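Local coordinates for sensor protein (Haloarcula marismortui ATCC 43049, PDB 3BWL) that probably phosphorylates protein histidines from ATP as a phosphorelay sensor kinase, and is represented here by its PAS domain with an indole aldehyde bound, at residues D31-D36 with R60-F65; C40-R45 with Y52-V57. One frame throughout, in Å; residues are numbered along the deposited sequence.

Overall arrangement
Both contacts lie in one PAS domain, their centres about 11 Å apart. Along the chain the order is 31-36, 40-45, 52-57, 60-65, so contact 1 encloses contact 2. The first segments lie on strands 29-33 and 39-42, neighbours in the five-stranded antiparallel sheet, and backbone hydrogen bonds from Val32 to Cys40 and Glu41 join them. The second segments belong to the long loop between helices 44-50 and 71-79. Tyr52 and Phe65, rings edge-to-face, link its two parts. Together the contacts set this loop against one side of the sheet. Contact 1 lines the pocket that holds 1H-indole-3-carbaldehyde, and contact 2 packs beside it, with the side chain of Val42 about 8 Å from the ligand.

Contact 1. Residues D31-D36 with R60-F65; sequences DVLDAD and RSIWEF. With I3A (1H-indole-3-carbaldehyde), chain F.
The Trp63 ring meets the backbone carbonyl of Asp36 at its edge, near the ring plane, with Asp36 O 3.3 Å from CZ3. Over one face, offset toward the rim, lies Ser61 CB, 3.1 Å above the plane. Trp63 CG sits between the backbone N and the carbonyl carbon (chi1 54°), which folds the ring back over Ser61. A water adds a second link here: it donates to Asp36 O at 3.0 Å and also bonds Ser61 OG. Asp36 is held in place by an Asx turn, in which its N donates to Asp34 OD1 from above the carboxylate plane.

Deeper in, the contact is apolar. Leu33 and Ile62 cross at about a right angle, and Leu33 CD1 lies 3.9 Å from Ile62 CG2. Both line the ligand pocket of this PAS domain. Ile62 CG1 is anti to the backbone N (chi1 -165°), and it lies over the indole face of 1H-indole-3-carbaldehyde, 3.4 Å from C3. Leu33 CD1 approaches the aldehyde, 3.5 Å from its O. Ile62 also packs on Val74 of helix 71-79, so it joins that helix to the pocket.

Asp31, on the strand 29-33, brings its carboxylate to the same aldehyde, and its OD2 is also 4.2 Å from Ile62 CD1. An alanine here would remove both carboxylate oxygens, and the aldehyde oxygen is likely to lose its close polar neighbour and the ligand some of its fixed orientation. A hydrogen bond to Asp66 OD2 also holds the ligand. Asp31 OD2 and the aldehyde O are only 2.7 Å apart, which suggests that the acid group probably carries a proton and donates it.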
loop_
_atom_site.group_PDB
_atom_site.type_symbol
_atom_site.label_atom_id
_atom_site.label_comp_id
_atom_site.label_asym_id
_atom_site.label_seq_id
_atom_site.Cartn_x
_atom_site.Cartn_y
_atom_site.Cartn_z
ATOM N N ASP A 31 -4.649 6.103 4.324
ATOM C CA ASP A 31 -4.671 6.901 5.533
ATOM C C ASP A 31 -4.660 5.938 6.709
ATOM O O ASP A 31 -5.055 4.746 6.570
ATOM C CB ASP A 31 -5.894 7.836 5.594
ATOM C CG ASP A 31 -7.223 7.084 5.603
ATOM O OD1 ASP A 31 -7.784 6.808 4.515
ATOM O OD2 ASP A 31 -7.750 6.816 6.730
ATOM N N VAL A 32 -4.152 6.441 7.826
ATOM C CA VAL A 32 -4.112 5.725 9.104
ATOM C C VAL A 32 -4.957 6.514 10.102
ATOM O O VAL A 32 -4.752 7.736 10.245
ATOM C CB VAL A 32 -2.637 5.572 9.635
ATOM C CG1 VAL A 32 -2.628 4.797 10.959
ATOM C CG2 VAL A 32 -1.800 4.819 8.593
ATOM N N LEU A 33 -5.880 5.821 10.773
ATOM C CA LEU A 33 -6.806 6.470 11.727
ATOM C C LEU A 33 -6.589 5.921 13.118
ATOM O O LEU A 33 -6.152 4.778 13.290
ATOM C CB LEU A 33 -8.284 6.213 11.361
ATOM C CG LEU A 33 -8.730 6.545 9.941
ATOM C CD1 LEU A 33 -10.235 6.231 9.862
ATOM C CD2 LEU A 33 -8.400 8.034 9.614
ATOM N N ASP A 34 -6.876 6.729 14.125
ATOM C CA ASP A 34 -6.978 6.156 15.464
ATOM C C ASP A 34 -8.422 5.710 15.713
ATOM O O ASP A 34 -9.285 5.858 14.830
ATOM C CB ASP A 34 -6.440 7.109 16.541
ATOM C CG ASP A 34 -7.326 8.317 16.775
ATOM O OD1 ASP A 34 -8.508 8.311 16.367
ATOM O OD2 ASP A 34 -6.829 9.267 17.440
ATOM N N ALA A 35 -8.698 5.160 16.899
ATOM C CA ALA A 35 -10.028 4.554 17.135
ATOM C C ALA A 35 -11.175 5.577 17.133
ATOM O O ALA A 35 -12.353 5.207 17.037
ATOM C CB ALA A 35 -10.022 3.726 18.449
ATOM N N ASP A 36 -10.829 6.857 17.232
ATOM C CA ASP A 36 -11.803 7.946 17.202
ATOM C C ASP A 36 -12.033 8.488 15.780
ATOM O O ASP A 36 -12.906 9.326 15.562
ATOM C CB ASP A 36 -11.345 9.110 18.101
ATOM C CG ASP A 36 -11.474 8.812 19.588
ATOM O OD1 ASP A 36 -12.328 7.992 20.005
ATOM O OD2 ASP A 36 -10.703 9.442 20.345
ATOM N N ARG A 60 -7.318 16.051 11.447
ATOM C CA ARG A 60 -8.757 16.144 11.164
ATOM C C ARG A 60 -9.417 14.767 11.309
ATOM O O ARG A 60 -8.725 13.735 11.393
ATOM C CB ARG A 60 -9.001 16.663 9.745
ATOM C CG ARG A 60 -8.580 18.102 9.484
ATOM C CD ARG A 60 -9.666 18.798 8.699
ATOM N NE ARG A 60 -9.167 19.641 7.620
ATOM C CZ ARG A 60 -9.934 20.184 6.673
ATOM N NH1 ARG A 60 -11.253 19.993 6.676
ATOM N NH2 ARG A 60 -9.379 20.923 5.728
ATOM N N SER A 61 -10.754 14.756 11.326
ATOM C CA SER A 61 -11.487 13.502 11.433
ATOM C C SER A 61 -11.907 13.052 10.031
ATOM O O SER A 61 -12.241 13.875 9.145
ATOM C CB SER A 61 -12.695 13.655 12.355
ATOM O OG SER A 61 -12.231 14.124 13.627
ATOM N N ILE A 62 -11.950 11.747 9.846
ATOM C CA ILE A 62 -12.243 11.234 8.494
ATOM C C ILE A 62 -13.640 11.614 7.968
ATOM O O ILE A 62 -13.833 11.763 6.725
ATOM C CB ILE A 62 -11.975 9.710 8.392
ATOM C CG1 ILE A 62 -11.915 9.230 6.926
ATOM C CG2 ILE A 62 -13.023 8.928 9.235
ATOM C CD1 ILE A 62 -10.725 9.765 6.102
ATOM N N TRP A 63 -14.614 11.793 8.866
ATOM C CA TRP A 63 -15.962 12.173 8.398
ATOM C C TRP A 63 -15.968 13.580 7.794
ATOM O O TRP A 63 -16.950 13.948 7.156
ATOM C CB TRP A 63 -16.985 12.105 9.530
ATOM C CG TRP A 63 -16.610 12.895 10.741
ATOM C CD1 TRP A 63 -16.831 14.223 10.942
ATOM C CD2 TRP A 63 -16.020 12.395 11.955
ATOM N NE1 TRP A 63 -16.377 14.596 12.180
ATOM C CE2 TRP A 63 -15.898 13.487 12.836
ATOM C CE3 TRP A 63 -15.589 11.133 12.376
ATOM C CZ2 TRP A 63 -15.370 13.359 14.128
ATOM C CZ3 TRP A 63 -15.025 11.003 13.675
ATOM C CH2 TRP A 63 -14.932 12.110 14.529
ATOM N N GLU A 64 -14.890 14.354 8.000
ATOM C CA GLU A 64 -14.830 15.696 7.394
ATOM C C GLU A 64 -14.600 15.609 5.887
ATOM O O GLU A 64 -14.885 16.578 5.150
ATOM C CB GLU A 64 -13.738 16.578 8.031
ATOM C CG GLU A 64 -13.927 16.788 9.515
ATOM C CD GLU A 64 -12.866 17.706 10.120
ATOM O OE1 GLU A 64 -12.780 18.880 9.690
ATOM O OE2 GLU A 64 -12.136 17.261 11.033
ATOM N N PHE A 65 -14.095 14.452 5.435
ATOM C CA PHE A 65 -13.719 14.230 4.036
ATOM C C PHE A 65 -14.658 13.273 3.290
ATOM O O PHE A 65 -14.690 13.317 2.103
ATOM C CB PHE A 65 -12.292 13.642 3.963
ATOM C CG PHE A 65 -11.270 14.581 4.488
ATOM C CD1 PHE A 65 -10.802 15.619 3.694
ATOM C CD2 PHE A 65 -10.856 14.489 5.817
ATOM C CE1 PHE A 65 -9.888 16.523 4.176
ATOM C CE2 PHE A 65 -9.966 15.400 6.328
ATOM C CZ PHE A 65 -9.460 16.413 5.505
HETATM O O I3A F . -10.180 5.640 6.435
HETATM C "C3'" I3A F . -10.798 6.097 5.479
HETATM C C3 I3A F . -12.302 6.118 5.495
HETATM C C2 I3A F . -13.018 6.725 4.429
HETATM N N I3A F . -14.326 6.569 4.823
HETATM C C8 I3A F . -14.432 5.949 6.034
HETATM C C9 I3A F . -13.159 5.663 6.518
HETATM C C4 I3A F . -12.989 4.998 7.750
HETATM C C5 I3A F . -14.136 4.666 8.520
HETATM C C6 I3A F . -15.420 4.987 8.051
HETATM C C7 I3A F . -15.562 5.620 6.799
HETATM O O HOH W 1 -11.841 12.081 15.430
#

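Contact 2. Residues C40-R45 with Y52-V57; sequences CEVNQR and YDESEV
This is a small, largely apolar contact between Val42, at the end of strand 39-42, and the loop that follows helix 44-50. Val42 CG1 meets Val57 CG1 at 3.8 Å, and both side chains are buried. Val57 CG1 lies anti to its backbone N (chi1 177°), which turns this methyl to Val42. The other methyl, Val42 CG2, touches the chain of Glu54 at CG, 4.0 Å away. The two side chains slide past each other in opposite directions. Beyond CG the Glu54 chain is extended, and this brings its carboxylate across to the backbone of Val42. One water bridges the two: it accepts from Val42 N at 3.0 Å and donates to Glu54 OE2 at 2.7 Å.

Strand 39-42 is an outermost strand of the PAS sheet within this chain. A classic beta bulge interrupts it just before Val42, where Cys40 and Glu41 both face Val32. The loop has its own brace. Asp53 OD2 accepts from Ser55 N in an Asx turn and from Ser55 OG at 2.8 Å, the two donors arriving from opposite faces of the carboxylate. Asp53 N in turn donates to the anti lone pair of Glu56 OE1, an almost straight bond (169°).

Cys47 of helix 44-50 packs against both Val42 and Glu54. Glu41 and Glu54 bind magnesium in a crystal structure of this protein, but no such ion is bound to this chain. Here their OE2 atoms lie 6.7 Å apart, and Glu41 OE1 forms a salt bridge with Arg18 of the second subunit.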
loop_
_atom_site.group_PDB
_atom_site.type_symbol
_atom_site.label_atom_id
_atom_site.label_comp_id
_atom_site.label_asym_id
_atom_site.label_seq_id
_atom_site.Cartn_x
_atom_site.Cartn_y
_atom_site.Cartn_z
ATOM N N CYS A 40 -4.158 10.055 11.476
ATOM C CA CYS A 40 -2.844 10.060 12.087
ATOM C C CYS A 40 -1.710 10.150 11.053
ATOM O O CYS A 40 -0.650 10.735 11.318
ATOM C CB CYS A 40 -2.662 8.784 12.899
ATOM S SG CYS A 40 -3.711 8.734 14.344
ATOM N N GLU A 41 -1.913 9.549 9.882
ATOM C CA GLU A 41 -0.921 9.571 8.832
ATOM C C GLU A 41 -1.710 9.432 7.533
ATOM O O GLU A 41 -2.773 8.791 7.516
ATOM C CB GLU A 41 0.024 8.371 8.939
ATOM C CG GLU A 41 1.292 8.427 8.083
ATOM C CD GLU A 41 2.372 7.469 8.573
ATOM O OE1 GLU A 41 2.061 6.535 9.375
ATOM O OE2 GLU A 41 3.538 7.659 8.173
ATOM N N VAL A 42 -1.140 9.993 6.466
ATOM C CA VAL A 42 -1.667 9.896 5.100
ATOM C C VAL A 42 -0.489 9.814 4.142
ATOM O O VAL A 42 0.594 10.367 4.435
ATOM C CB VAL A 42 -2.531 11.121 4.667
ATOM C CG1 VAL A 42 -3.913 11.127 5.358
ATOM C CG2 VAL A 42 -1.804 12.458 4.925
ATOM N N ASN A 43 -0.663 9.106 3.023
ATOM C CA ASN A 43 0.373 9.119 2.000
ATOM C C ASN A 43 0.168 10.277 1.013
ATOM O O ASN A 43 -0.837 10.987 1.063
ATOM C CB ASN A 43 0.521 7.752 1.283
ATOM C CG ASN A 43 -0.614 7.459 0.264
ATOM O OD1 ASN A 43 -1.705 8.060 0.296
ATOM N ND2 ASN A 43 -0.347 6.516 -0.636
ATOM N N GLN A 44 1.167 10.510 0.177
ATOM C CA GLN A 44 1.099 11.636 -0.764
ATOM C C GLN A 44 -0.070 11.447 -1.727
ATOM O O GLN A 44 -0.727 12.432 -2.101
ATOM C CB GLN A 44 2.424 11.853 -1.513
ATOM C CG GLN A 44 2.313 12.926 -2.631
ATOM C CD GLN A 44 2.212 14.348 -2.100
ATOM O OE1 GLN A 44 3.143 14.856 -1.475
ATOM N NE2 GLN A 44 1.087 15.009 -2.375
ATOM N N ARG A 45 -0.363 10.185 -2.090
ATOM C CA ARG A 45 -1.477 9.893 -2.999
ATOM C C ARG A 45 -2.821 10.441 -2.427
ATOM O O ARG A 45 -3.615 11.024 -3.158
ATOM C CB ARG A 45 -1.568 8.390 -3.305
ATOM C CG ARG A 45 -2.570 8.065 -4.434
ATOM C CD ARG A 45 -2.118 8.508 -5.806
ATOM N NE ARG A 45 -0.928 7.727 -6.209
ATOM C CZ ARG A 45 -0.237 7.867 -7.342
ATOM N NH1 ARG A 45 -0.578 8.770 -8.240
ATOM N NH2 ARG A 45 0.811 7.074 -7.586
ATOM N N TYR A 52 -5.343 18.422 -1.199
ATOM C CA TYR A 52 -4.951 19.045 0.076
ATOM C C TYR A 52 -3.476 18.867 0.361
ATOM O O TYR A 52 -2.870 17.906 -0.108
ATOM C CB TYR A 52 -5.701 18.378 1.225
ATOM C CG TYR A 52 -7.141 18.775 1.300
ATOM C CD1 TYR A 52 -7.491 20.026 1.785
ATOM C CD2 TYR A 52 -8.147 17.910 0.854
ATOM C CE1 TYR A 52 -8.774 20.408 1.860
ATOM C CE2 TYR A 52 -9.476 18.296 0.925
ATOM C CZ TYR A 52 -9.761 19.552 1.432
ATOM O OH TYR A 52 -11.031 20.011 1.516
ATOM N N ASP A 53 -2.900 19.811 1.106
ATOM C CA ASP A 53 -1.573 19.626 1.675
ATOM C C ASP A 53 -1.777 18.750 2.899
ATOM O O ASP A 53 -2.822 18.831 3.555
ATOM C CB ASP A 53 -0.980 20.971 2.107
ATOM C CG ASP A 53 0.478 20.862 2.543
ATOM O OD1 ASP A 53 1.360 20.743 1.662
ATOM O OD2 ASP A 53 0.742 20.895 3.765
ATOM N N GLU A 54 -0.764 17.961 3.234
ATOM C CA GLU A 54 -0.788 17.114 4.419
ATOM C C GLU A 54 -1.213 17.886 5.687
ATOM O O GLU A 54 -1.951 17.364 6.521
ATOM C CB GLU A 54 0.594 16.475 4.609
ATOM C CG GLU A 54 0.686 15.536 5.768
ATOM C CD GLU A 54 2.070 14.951 5.933
ATOM O OE1 GLU A 54 3.003 15.702 6.313
ATOM O OE2 GLU A 54 2.223 13.736 5.703
ATOM N N SER A 55 -0.725 19.120 5.814
ATOM C CA SER A 55 -1.024 19.961 6.974
ATOM C C SER A 55 -2.520 20.290 7.123
ATOM O O SER A 55 -2.966 20.640 8.234
ATOM C CB SER A 55 -0.185 21.251 6.955
ATOM O OG SER A 55 -0.618 22.130 5.923
ATOM N N GLU A 56 -3.277 20.166 6.027
ATOM C CA GLU A 56 -4.732 20.434 5.994
ATOM C C GLU A 56 -5.555 19.174 6.313
ATOM O O GLU A 56 -6.779 19.230 6.378
ATOM C CB GLU A 56 -5.165 20.944 4.596
ATOM C CG GLU A 56 -4.568 22.298 4.139
ATOM C CD GLU A 56 -5.010 22.739 2.721
ATOM O OE1 GLU A 56 -4.627 22.102 1.700
ATOM O OE2 GLU A 56 -5.721 23.773 2.626
ATOM N N VAL A 57 -4.886 18.039 6.484
ATOM C CA VAL A 57 -5.548 16.752 6.654
ATOM C C VAL A 57 -5.201 16.110 7.997
ATOM O O VAL A 57 -6.074 15.623 8.667
ATOM C CB VAL A 57 -5.136 15.779 5.496
ATOM C CG1 VAL A 57 -5.752 14.379 5.690
ATOM C CG2 VAL A 57 -5.585 16.341 4.152
HETATM O O HOH W 2 1.242 11.707 7.246
HETATM O O HOH W 3 1.640 12.835 2.697
#